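Local atomic coordinates of GARP domain-containing protein (Trypanosoma brucei brucei TREU927, PDB entry 6XZ6), a protein that binds the complement regulator factor H of the mammalian host and probably acts as a surface receptor that aids trypanosome transmission to tsetse flies. Residues A[36-41]-A[188-192]; A[43-47]-A[198-202]; A[69-75]-A[208-212]. One frame throughout, in Å; residues are numbered along the deposited sequence.

Contact 1: A[36-41]-A[188-192]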
loop_
_atom_site.group_PDB
_atom_site.type_symbol
_atom_site.label_atom_id
_atom_site.label_comp_id
_atom_site.label_asym_id
_atom_site.label_seq_id
_atom_site.Cartn_x
_atom_site.Cartn_y
_atom_site.Cartn_z
ATOM N N GLU A 36 -13.205 -4.688 2.926
ATOM C CA GLU A 36 -14.276 -3.722 2.699
ATOM C C GLU A 36 -14.951 -3.915 1.325
ATOM O O GLU A 36 -16.179 -3.900 1.258
ATOM C CB GLU A 36 -13.748 -2.284 2.893
ATOM C CG GLU A 36 -14.842 -1.239 2.819
ATOM C CD GLU A 36 -14.379 0.193 2.922
ATOM O OE1 GLU A 36 -15.204 1.089 2.636
ATOM O OE2 GLU A 36 -13.199 0.425 3.267
ATOM N N ALA A 37 -14.156 -4.106 0.250
ATOM C CA ALA A 37 -14.658 -4.345 -1.107
ATOM C C ALA A 37 -15.443 -5.662 -1.169
ATOM O O ALA A 37 -16.527 -5.699 -1.746
ATOM C CB ALA A 37 -13.503 -4.362 -2.100
ATOM N N VAL A 38 -14.926 -6.714 -0.524
ATOM C CA VAL A 38 -15.550 -8.042 -0.442
ATOM C C VAL A 38 -16.894 -7.944 0.303
ATOM O O VAL A 38 -17.874 -8.534 -0.124
ATOM C CB VAL A 38 -14.559 -9.075 0.203
ATOM C CG1 VAL A 38 -15.285 -10.316 0.769
ATOM C CG2 VAL A 38 -13.481 -9.481 -0.801
ATOM N N GLY A 39 -16.918 -7.196 1.402
ATOM C CA GLY A 39 -18.127 -6.965 2.181
ATOM C C GLY A 39 -19.164 -6.201 1.395
ATOM O O GLY A 39 -20.307 -6.626 1.334
ATOM N N ALA A 40 -18.751 -5.096 0.745
ATOM C CA ALA A 40 -19.597 -4.256 -0.101
ATOM C C ALA A 40 -20.193 -5.046 -1.256
ATOM O O ALA A 40 -21.385 -4.943 -1.495
ATOM C CB ALA A 40 -18.806 -3.082 -0.618
ATOM N N LEU A 41 -19.385 -5.888 -1.929
ATOM C CA LEU A 41 -19.839 -6.746 -3.026
ATOM C C LEU A 41 -20.868 -7.792 -2.580
ATOM O O LEU A 41 -21.902 -7.939 -3.228
ATOM C CB LEU A 41 -18.651 -7.392 -3.754
ATOM C CG LEU A 41 -18.955 -8.488 -4.760
ATOM C CD1 LEU A 41 -19.762 -7.970 -5.933
ATOM C CD2 LEU A 41 -17.694 -9.117 -5.246
ATOM N N THR A 188 -12.539 1.555 -3.884
ATOM C CA THR A 188 -13.248 1.125 -2.668
ATOM C C THR A 188 -14.554 1.922 -2.523
ATOM O O THR A 188 -15.590 1.325 -2.237
ATOM C CB THR A 188 -12.332 1.136 -1.427
ATOM O OG1 THR A 188 -11.083 0.525 -1.757
ATOM C CG2 THR A 188 -12.946 0.382 -0.258
ATOM N N ALA A 189 -14.512 3.242 -2.753
ATOM C CA ALA A 189 -15.689 4.119 -2.689
ATOM C C ALA A 189 -16.758 3.712 -3.723
ATOM O O ALA A 189 -17.951 3.713 -3.407
ATOM C CB ALA A 189 -15.279 5.571 -2.900
ATOM N N GLU A 190 -16.322 3.343 -4.940
ATOM C CA GLU A 190 -17.182 2.868 -6.027
ATOM C C GLU A 190 -17.891 1.539 -5.647
ATOM O O GLU A 190 -19.014 1.324 -6.117
ATOM C CB GLU A 190 -16.357 2.641 -7.303
ATOM C CG GLU A 190 -15.919 3.878 -8.065
ATOM C CD GLU A 190 -14.823 3.654 -9.105
ATOM O OE1 GLU A 190 -14.698 2.519 -9.625
ATOM O OE2 GLU A 190 -14.083 4.623 -9.406
ATOM N N THR A 191 -17.231 0.625 -4.872
ATOM C CA THR A 191 -17.880 -0.641 -4.458
ATOM C C THR A 191 -18.946 -0.346 -3.414
ATOM O O THR A 191 -20.060 -0.877 -3.486
ATOM C CB THR A 191 -16.934 -1.750 -3.935
ATOM O OG1 THR A 191 -15.612 -1.675 -4.486
ATOM C CG2 THR A 191 -17.504 -3.128 -4.186
ATOM N N VAL A 192 -18.618 0.542 -2.468
ATOM C CA VAL A 192 -19.526 0.963 -1.404
ATOM C C VAL A 192 -20.746 1.672 -2.016
ATOM O O VAL A 192 -21.865 1.366 -1.620
ATOM C CB VAL A 192 -18.765 1.815 -0.346
ATOM C CG1 VAL A 192 -19.709 2.488 0.628
ATOM C CG2 VAL A 192 -17.716 0.984 0.401
#
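Two helical segments, 36-41 of helix 4-61 and 188-192 of helix 165-208, run side by side in the same direction, their axes 8.9 Å apart and inclined by 20°. In register, A37 lies beside T188 (CA to CA 5.9 Å) and A40 beside V192 (CA to CA 5.4 Å), so one helical turn on each side brings the next pair together. Small residues make this spacing possible. T191 points at the partner helix, and its methyl CG2 lies 3.7 Å from A37 O, 3.8 Å from A40 CB and 4.0 Å from L41 N, packing against the backbone of the neighbouring turn as well as its alanine. A40 also touches V192, with A40 CB 4.3 Å from V192 CG2. At the more exposed margin the extended side chain of E36 reaches across: E36 CD is 3.5 Å from T188 CG2 and E36 OE1 is 3.4 Å from V192 CG2. Helix 67-125 packs on the same threonines, T188 meeting V97 and T191 meeting A90 and A93, so the pair belongs to a three-helix core. No hydrogen bond joins the segments. The threonine hydroxyls are satisfied within their own helix, T188 OG1 by L184 O and T191 OG1 by A187 O, while the CG2 methyls face the other segment; cohesion rests on van der Waals packing, of small side chains centrally and of E36 over T188 and V192 at the margin.

Contact 2: A[43-47]-A[198-202]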
loop_
_atom_site.group_PDB
_atom_site.type_symbol
_atom_site.label_atom_id
_atom_site.label_comp_id
_atom_site.label_asym_id
_atom_site.label_seq_id
_atom_site.Cartn_x
_atom_site.Cartn_y
_atom_site.Cartn_z
ATOM N N GLU A 43 -22.835 -7.719 0.003
ATOM C CA GLU A 43 -24.073 -7.018 0.367
ATOM C C GLU A 43 -24.873 -6.663 -0.892
ATOM O O GLU A 43 -26.098 -6.761 -0.870
ATOM C CB GLU A 43 -23.791 -5.739 1.165
ATOM C CG GLU A 43 -24.416 -5.755 2.553
ATOM C CD GLU A 43 -25.676 -4.921 2.726
ATOM O OE1 GLU A 43 -25.639 -3.953 3.522
ATOM O OE2 GLU A 43 -26.703 -5.244 2.084
ATOM N N SER A 44 -24.178 -6.273 -2.001
ATOM C CA SER A 44 -24.821 -5.931 -3.276
ATOM C C SER A 44 -25.424 -7.160 -3.919
ATOM O O SER A 44 -26.472 -7.065 -4.555
ATOM C CB SER A 44 -23.859 -5.212 -4.210
ATOM O OG SER A 44 -22.880 -6.063 -4.775
ATOM N N LYS A 45 -24.806 -8.324 -3.702
ATOM C CA LYS A 45 -25.337 -9.581 -4.212
ATOM C C LYS A 45 -26.551 -10.037 -3.374
ATOM O O LYS A 45 -27.471 -10.640 -3.928
ATOM C CB LYS A 45 -24.252 -10.650 -4.283
ATOM C CG LYS A 45 -23.274 -10.480 -5.443
ATOM C CD LYS A 45 -22.283 -11.626 -5.437
ATOM C CE LYS A 45 -21.222 -11.523 -6.500
ATOM N NZ LYS A 45 -20.009 -12.306 -6.116
ATOM N N LYS A 46 -26.590 -9.702 -2.054
ATOM C CA LYS A 46 -27.729 -10.053 -1.180
ATOM C C LYS A 46 -28.923 -9.163 -1.494
ATOM O O LYS A 46 -30.054 -9.629 -1.436
ATOM C CB LYS A 46 -27.387 -9.994 0.333
ATOM C CG LYS A 46 -26.391 -11.063 0.810
ATOM C CD LYS A 46 -25.884 -10.794 2.243
ATOM C CE LYS A 46 -24.374 -10.941 2.389
ATOM N NZ LYS A 46 -23.796 -10.004 3.405
ATOM N N ALA A 47 -28.675 -7.888 -1.806
ATOM C CA ALA A 47 -29.697 -6.921 -2.198
ATOM C C ALA A 47 -30.307 -7.324 -3.553
ATOM O O ALA A 47 -31.520 -7.220 -3.720
ATOM C CB ALA A 47 -29.080 -5.532 -2.284
ATOM N N ALA A 198 -27.607 -0.808 -4.766
ATOM C CA ALA A 198 -28.320 -2.087 -4.784
ATOM C C ALA A 198 -29.287 -2.205 -3.594
ATOM O O ALA A 198 -30.389 -2.690 -3.772
ATOM C CB ALA A 198 -27.341 -3.247 -4.800
ATOM N N ASP A 199 -28.905 -1.723 -2.407
ATOM C CA ASP A 199 -29.761 -1.752 -1.211
ATOM C C ASP A 199 -31.011 -0.918 -1.405
ATOM O O ASP A 199 -32.108 -1.406 -1.139
ATOM C CB ASP A 199 -28.991 -1.275 0.037
ATOM C CG ASP A 199 -28.128 -2.339 0.694
ATOM O OD1 ASP A 199 -28.494 -3.541 0.615
ATOM O OD2 ASP A 199 -27.099 -1.973 1.311
ATOM N N ASP A 200 -30.839 0.323 -1.901
ATOM C CA ASP A 200 -31.911 1.283 -2.191
ATOM C C ASP A 200 -32.936 0.687 -3.164
ATOM O O ASP A 200 -34.138 0.844 -2.944
ATOM C CB ASP A 200 -31.334 2.591 -2.787
ATOM C CG ASP A 200 -30.423 3.435 -1.892
ATOM O OD1 ASP A 200 -30.244 3.077 -0.697
ATOM O OD2 ASP A 200 -29.876 4.445 -2.388
ATOM N N ALA A 201 -32.451 0.000 -4.231
ATOM C CA ALA A 201 -33.259 -0.664 -5.249
ATOM C C ALA A 201 -33.980 -1.874 -4.654
ATOM O O ALA A 201 -35.160 -2.044 -4.928
ATOM C CB ALA A 201 -32.393 -1.075 -6.432
ATOM N N LYS A 202 -33.290 -2.710 -3.836
ATOM C CA LYS A 202 -33.874 -3.869 -3.135
ATOM C C LYS A 202 -35.086 -3.392 -2.318
ATOM O O LYS A 202 -36.159 -3.988 -2.399
ATOM C CB LYS A 202 -32.833 -4.522 -2.189
ATOM C CG LYS A 202 -33.449 -5.376 -1.065
ATOM C CD LYS A 202 -32.514 -5.602 0.115
ATOM C CE LYS A 202 -32.573 -4.499 1.148
ATOM N NZ LYS A 202 -31.507 -4.655 2.175
#
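A short side chain, A47, lies at the centre of the contact between 43-47 and 198-202, with longer charged ones around it. A47 points toward the other helix and is the most deeply covered residue: A47 CB is 3.5 Å from A198 O and 3.8 Å from A198 CB, and it also meets D199 OD1 at 3.6 Å. A198 points back, placing its CB 4.0 Å from S44 CB. The serine adopts the p rotamer, which turns its hydroxyl back to its own helix, where S44 OG is hydrogen-bonded to L41 O. K202 contributes chiefly the start of its chain, K202 CB lying 3.4 Å from A47 O. Farther out, its p value at chi3 bends the chain so that K202 NZ comes 3.6 Å from D199 OD1, a salt bridge within one helical turn. E43 is less regular: chi1 and chi2 both lie between the usual wells, and the bent chain brings E43 OE2 to 2.9 Å from D199 OD1. These are two acidic groups, not a hydrogen-bonded pair as modelled, and the nearby ammonium of K202 probably eases part of the repulsion. The segment axes approach to 8.6 Å and are inclined by only 17°, with S44 beside A198 and A47 beside K202. Helix 67-125 closes the inner side, its S87 and A90 touching S44 and its A86 touching A198. The arrangement is that of a three-helix bundle, in which near-parallel helices 4-61 and 165-208 pack with helix 67-125 through alanine- and serine-rich faces, here in a GARP family member.

Contact 3: A[69-75]-A[208-212]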
loop_
_atom_site.group_PDB
_atom_site.type_symbol
_atom_site.label_atom_id
_atom_site.label_comp_id
_atom_site.label_asym_id
_atom_site.label_seq_id
_atom_site.Cartn_x
_atom_site.Cartn_y
_atom_site.Cartn_z
ATOM N N GLN A 69 -51.875 -2.051 -9.480
ATOM C CA GLN A 69 -51.335 -3.297 -8.931
ATOM C C GLN A 69 -50.320 -3.864 -9.920
ATOM O O GLN A 69 -49.345 -4.487 -9.506
ATOM C CB GLN A 69 -52.452 -4.329 -8.705
ATOM C CG GLN A 69 -53.086 -4.255 -7.325
ATOM C CD GLN A 69 -53.739 -5.551 -6.915
ATOM O OE1 GLN A 69 -54.493 -6.180 -7.679
ATOM N NE2 GLN A 69 -53.467 -5.967 -5.680
ATOM N N GLN A 70 -50.580 -3.668 -11.231
ATOM C CA GLN A 70 -49.734 -4.089 -12.344
ATOM C C GLN A 70 -48.570 -3.109 -12.532
ATOM O O GLN A 70 -47.487 -3.506 -12.959
ATOM C CB GLN A 70 -50.559 -4.215 -13.626
ATOM C CG GLN A 70 -51.336 -5.523 -13.713
ATOM C CD GLN A 70 -51.756 -5.880 -15.118
ATOM O OE1 GLN A 70 -51.454 -5.178 -16.096
ATOM N NE2 GLN A 70 -52.466 -6.995 -15.242
ATOM N N GLN A 71 -48.794 -1.838 -12.181
ATOM C CA GLN A 71 -47.781 -0.787 -12.201
ATOM C C GLN A 71 -46.736 -1.071 -11.096
ATOM O O GLN A 71 -45.560 -0.758 -11.274
ATOM C CB GLN A 71 -48.442 0.592 -11.978
ATOM C CG GLN A 71 -47.541 1.796 -12.298
ATOM C CD GLN A 71 -47.037 1.802 -13.729
ATOM O OE1 GLN A 71 -47.795 2.009 -14.688
ATOM N NE2 GLN A 71 -45.741 1.570 -13.901
ATOM N N ALA A 72 -47.180 -1.671 -9.967
ATOM C CA ALA A 72 -46.342 -2.055 -8.834
ATOM C C ALA A 72 -45.333 -3.136 -9.239
ATOM O O ALA A 72 -44.145 -2.973 -8.963
ATOM C CB ALA A 72 -47.210 -2.537 -7.678
ATOM N N ALA A 73 -45.794 -4.211 -9.925
ATOM C CA ALA A 73 -44.939 -5.307 -10.401
ATOM C C ALA A 73 -43.883 -4.792 -11.374
ATOM O O ALA A 73 -42.714 -5.126 -11.207
ATOM C CB ALA A 73 -45.772 -6.412 -11.045
ATOM N N LYS A 74 -44.278 -3.920 -12.330
ATOM C CA LYS A 74 -43.394 -3.278 -13.312
ATOM C C LYS A 74 -42.284 -2.481 -12.607
ATOM O O LYS A 74 -41.142 -2.517 -13.059
ATOM C CB LYS A 74 -44.213 -2.361 -14.239
ATOM C CG LYS A 74 -43.446 -1.879 -15.467
ATOM C CD LYS A 74 -44.301 -1.062 -16.427
ATOM C CE LYS A 74 -43.485 -0.432 -17.536
ATOM N NZ LYS A 74 -42.943 -1.431 -18.505
ATOM N N ARG A 75 -42.627 -1.781 -11.500
ATOM C CA ARG A 75 -41.748 -0.952 -10.662
ATOM C C ARG A 75 -40.791 -1.789 -9.799
ATOM O O ARG A 75 -39.648 -1.367 -9.572
ATOM C CB ARG A 75 -42.583 -0.034 -9.751
ATOM C CG ARG A 75 -43.159 1.192 -10.438
ATOM C CD ARG A 75 -43.434 2.283 -9.430
ATOM N NE ARG A 75 -43.808 3.533 -10.082
ATOM C CZ ARG A 75 -44.877 4.251 -9.759
ATOM N NH1 ARG A 75 -45.150 5.370 -10.412
ATOM N NH2 ARG A 75 -45.680 3.855 -8.779
ATOM N N GLU A 208 -42.907 -2.068 -3.052
ATOM C CA GLU A 208 -43.914 -2.218 -4.106
ATOM C C GLU A 208 -44.555 -3.599 -4.002
ATOM O O GLU A 208 -45.736 -3.740 -4.335
ATOM C CB GLU A 208 -43.286 -2.065 -5.504
ATOM C CG GLU A 208 -42.438 -0.824 -5.718
ATOM C CD GLU A 208 -43.117 0.459 -6.152
ATOM O OE1 GLU A 208 -42.377 1.406 -6.508
ATOM O OE2 GLU A 208 -44.368 0.530 -6.143
ATOM N N ALA A 209 -43.769 -4.621 -3.565
ATOM C CA ALA A 209 -44.246 -6.001 -3.433
ATOM C C ALA A 209 -44.927 -6.305 -2.093
ATOM O O ALA A 209 -45.431 -7.420 -1.906
ATOM C CB ALA A 209 -43.110 -6.978 -3.679
ATOM N N ALA A 210 -44.953 -5.318 -1.174
ATOM C CA ALA A 210 -45.536 -5.456 0.160
ATOM C C ALA A 210 -47.032 -5.798 0.138
ATOM O O ALA A 210 -47.503 -6.554 0.996
ATOM C CB ALA A 210 -45.289 -4.191 0.965
ATOM N N GLN A 211 -47.761 -5.276 -0.865
ATOM C CA GLN A 211 -49.200 -5.482 -1.026
ATOM C C GLN A 211 -49.603 -6.908 -1.446
ATOM O O GLN A 211 -50.752 -7.287 -1.222
ATOM C CB GLN A 211 -49.789 -4.435 -1.994
ATOM C CG GLN A 211 -49.344 -4.560 -3.446
ATOM C CD GLN A 211 -49.768 -3.376 -4.280
ATOM O OE1 GLN A 211 -50.836 -3.353 -4.915
ATOM N NE2 GLN A 211 -48.938 -2.347 -4.283
ATOM N N PHE A 212 -48.677 -7.690 -2.042
ATOM C CA PHE A 212 -48.947 -9.039 -2.564
ATOM C C PHE A 212 -48.589 -10.213 -1.606
ATOM O O PHE A 212 -47.850 -10.001 -0.641
ATOM C CB PHE A 212 -48.247 -9.224 -3.921
ATOM C CG PHE A 212 -48.431 -8.096 -4.907
ATOM C CD1 PHE A 212 -49.620 -7.955 -5.622
ATOM C CD2 PHE A 212 -47.410 -7.184 -5.139
ATOM C CE1 PHE A 212 -49.778 -6.920 -6.549
ATOM C CE2 PHE A 212 -47.564 -6.159 -6.078
ATOM C CZ PHE A 212 -48.746 -6.032 -6.773
#
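E208, A72 and F212 have the largest areas buried where the start of helix 67-125 meets the chain leaving helix 165-208. E208 points toward segment 69-75, and E208 CB rests 3.7 Å from A72 O, so the aliphatic part of an acidic side chain lies on the helix backbone. Its chi2 of -86° folds the chain, carrying the carboxylate beside R75, with E208 OE1 3.2 Å from R75 CD. The charges attract without forming a salt bridge, as R75 NE stays 4.4 Å from E208 OE1. A72, one turn before R75, faces the other segment and fills the space between its side chains: A72 CB is 3.8 Å from Q211 NE2 and 3.9 Å from F212 CZ. F212 closes a type I beta turn that starts at A209, with a hydrogen bond from F212 N to A209 O (3.3 Å). The turn reverses the chain and directs the phenyl ring back at the helix, where the ring edge meets A72 CB and also Q69 O, which lies 3.2 Å from F212 CZ. Q69 completes the patch, with Q69 CG 3.4 Å from Q211 OE1. Helix 4-61 lies alongside, its A58 touching F212 and its R57 NH1 hydrogen-bonded to F212 O. With no hydrogen bond between the two segments, the contact rests on van der Waals fit: the ring edge meets the A72 methyl, and around them amide, carboxylate and carbonyl atoms lie against carbon, helped at the margin by a loose attraction between opposite charges.

From the N terminus, helix 4-61 supplies first 36-41 and then 43-47, which meet helix 165-208 through 188-192 and 198-202. Contacts 1 and 2 thus close loops of 146 and 150 intervening residues, and their centres lie about 12 Å apart on the same helix pair. Beyond the turn into helix 67-125, segment 69-75 begins contact 3, which closes a loop of 132 intervening residues when the chain reaches 208-212. Any two of the three loops cross, since both partners come in the same order along the chain. Contact 3 lies about 18 Å from contact 2 and about 30 Å from contact 1, centre to centre, and ties the start of helix 67-125 to the chain leaving helix 165-208, at the bundle end away from the N terminus.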